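PDB 4B2N: 70 kDa protein from Xanthomonas sp., which cleaves natural rubber as a processive oxygenase, carries two c-type hemes on a single chain and binds molecular oxygen. Local coordinates for residues E369-L372 and W373-G376. Residues are numbered along the deposited sequence; the frame is centred on the assembly and turned at random.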
ATOM      1  N   GLU A 369      14.925   5.794 -24.291  1.00 24.95           N
ATOM      2  CA  GLU A 369      16.123   6.413 -24.841  1.00 25.67           C
ATOM      3  C   GLU A 369      16.284   7.887 -24.630  1.00 27.03           C
ATOM      4  O   GLU A 369      17.408   8.376 -24.750  1.00 25.42           O
ATOM      5  CB  GLU A 369      16.265   6.100 -26.360  1.00 26.85           C
ATOM      6  CG  GLU A 369      16.339   4.596 -26.660  1.00 28.78           C
ATOM      7  CD  GLU A 369      16.448   4.260 -28.139  1.00 29.28           C
ATOM      8  OE1 GLU A 369      16.852   5.129 -28.937  1.00 33.12           O
ATOM      9  OE2 GLU A 369      16.146   3.122 -28.520  1.00 27.94           O
ATOM     10  N   ARG A 370      15.195   8.602 -24.341  1.00 27.16           N
ATOM     11  CA  ARG A 370      15.287  10.072 -24.279  1.00 28.14           C
ATOM     12  C   ARG A 370      15.911  10.482 -22.947  1.00 27.19           C
ATOM     13  O   ARG A 370      15.396  10.147 -21.883  1.00 26.43           O
ATOM     14  CB  ARG A 370      13.914  10.730 -24.476  1.00 26.64           C
ATOM     15  CG  ARG A 370      13.946  12.113 -25.172  1.00 30.06           C
ATOM     16  CD  ARG A 370      14.430  13.248 -24.297  1.00 28.93           C
ATOM     17  NE  ARG A 370      13.649  14.486 -24.508  1.00 29.13           N
ATOM     18  CZ  ARG A 370      13.833  15.605 -23.803  1.00 28.69           C
ATOM     19  NH1 ARG A 370      14.795  15.656 -22.884  1.00 30.13           N
ATOM     20  NH2 ARG A 370      13.078  16.687 -24.026  1.00 29.26           N
ATOM     21  N   ASP A 371      17.038  11.186 -23.003  1.00 26.89           N
ATOM     22  CA  ASP A 371      17.684  11.643 -21.787  1.00 28.55           C
ATOM     23  C   ASP A 371      16.951  12.877 -21.298  1.00 28.03           C
ATOM     24  O   ASP A 371      16.891  13.871 -22.000  1.00 26.77           O
ATOM     25  CB  ASP A 371      19.151  11.960 -22.046  1.00 30.60           C
ATOM     26  CG  ASP A 371      19.925  12.390 -20.776  1.00 33.37           C
ATOM     27  OD1 ASP A 371      19.349  12.701 -19.656  1.00 29.08           O
ATOM     28  OD2 ASP A 371      21.163  12.420 -20.917  1.00 33.35           O
ATOM     29  N   LEU A 372      16.402  12.834 -20.085  1.00 25.37           N
ATOM     30  CA  LEU A 372      15.643  13.986 -19.602  1.00 24.16           C
ATOM     31  C   LEU A 372      16.503  15.179 -19.269  1.00 23.52           C
ATOM     32  O   LEU A 372      16.004  16.316 -19.189  1.00 22.39           O
ATOM     33  CB  LEU A 372      14.680  13.610 -18.425  1.00 24.34           C
ATOM     34  CG  LEU A 372      13.573  12.631 -18.861  1.00 23.59           C
ATOM     35  CD1 LEU A 372      12.812  12.142 -17.637  1.00 20.87           C
ATOM     36  CD2 LEU A 372      12.613  13.174 -19.909  1.00 24.68           C
ATOM     37  N   TRP A 373      17.796  14.898 -19.081  1.00 26.37           N
ATOM     38  CA  TRP A 373      18.836  15.889 -18.834  1.00 29.38           C
ATOM     39  C   TRP A 373      19.571  16.262 -20.098  1.00 32.42           C
ATOM     40  O   TRP A 373      20.574  16.946 -20.019  1.00 32.26           O
ATOM     41  CB  TRP A 373      19.853  15.335 -17.841  1.00 27.24           C
ATOM     42  CG  TRP A 373      19.351  15.254 -16.435  1.00 27.98           C
ATOM     43  CD1 TRP A 373      19.586  16.154 -15.386  1.00 28.71           C
ATOM     44  CD2 TRP A 373      18.477  14.207 -15.865  1.00 27.18           C
ATOM     45  NE1 TRP A 373      18.967  15.727 -14.236  1.00 25.93           N
ATOM     46  CE2 TRP A 373      18.265  14.575 -14.462  1.00 27.26           C
ATOM     47  CE3 TRP A 373      17.888  13.038 -16.362  1.00 26.13           C
ATOM     48  CZ2 TRP A 373      17.480  13.798 -13.601  1.00 25.43           C
ATOM     49  CZ3 TRP A 373      17.075  12.268 -15.493  1.00 26.19           C
ATOM     50  CH2 TRP A 373      16.879  12.644 -14.146  1.00 26.34           C
ATOM     51  N   ALA A 374      19.098  15.827 -21.274  1.00 34.96           N
ATOM     52  CA  ALA A 374      19.779  16.178 -22.541  1.00 34.15           C
ATOM     53  C   ALA A 374      19.881  17.682 -22.754  1.00 35.89           C
ATOM     54  O   ALA A 374      19.029  18.448 -22.305  1.00 35.23           O
ATOM     55  CB  ALA A 374      19.076  15.547 -23.713  1.00 34.26           C
ATOM     56  N   SER A 375      20.933  18.101 -23.444  1.00 38.55           N
ATOM     57  CA  SER A 375      21.141  19.510 -23.818  1.00 40.69           C
ATOM     58  C   SER A 375      21.127  20.425 -22.608  1.00 40.92           C
ATOM     59  O   SER A 375      20.471  21.463 -22.645  1.00 40.14           O
ATOM     60  CB  SER A 375      20.096  20.023 -24.816  1.00 38.04           C
ATOM     61  OG  SER A 375      19.873  19.150 -25.917  1.00 41.20           O
ATOM     62  N   GLY A 376      21.816  20.039 -21.540  1.00 40.76           N
ATOM     63  CA  GLY A 376      21.800  20.815 -20.281  1.00 44.33           C
ATOM     64  C   GLY A 376      20.503  21.043 -19.485  1.00 41.56           C
ATOM     65  O   GLY A 376      20.522  21.782 -18.475  1.00 45.78           O
TER
HETATM   66  O   HOH W   1      16.258  18.119 -23.006  1.00 31.27           O
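Between D371 and A374 the chain reverses through a type I beta turn just after helix 357-369, closed by a hydrogen bond from A374 N to D371 O of 3.0 Å (N-H...O 159°). The amide reaches this oxygen from above the carbonyl plane; from the opposite face R370 NH1 donates a second bond to D371 O, 2.9 Å long, and the oxygen is gripped by two donors. The D371 side chain adds an Asx turn: a chi1 of -177° puts CG beside the carbonyl carbon, from where D371 OD1 can accept from W373 N, two residues on, at 2.8 Å, the amide meeting the carboxylate from above its plane. D371 OD1 also lies at the edge of the indole, in its plane, and 3.2 Å from W373 CB. Its partner oxygen, OD2, forms a salt bridge with K383. The beta turn, with the Asx turn nested in it, lies in the loop that runs on to the C390-x-x-C393-H394 heme-attachment motif, characteristic of c-type cytochromes. L372, at the second turn position, touches the heme, while L372 CB packs 3.9 Å from W373 CE3. W373 NE1 bonds to I381 O, fixing the far side of the indole. R370 is tied to the C-terminal region through S646 O and E651. A water donates to A374 O (2.9 Å) and is only weakly bonded to R370 NH1, linking the arginine just before the turn to the turn's last residue.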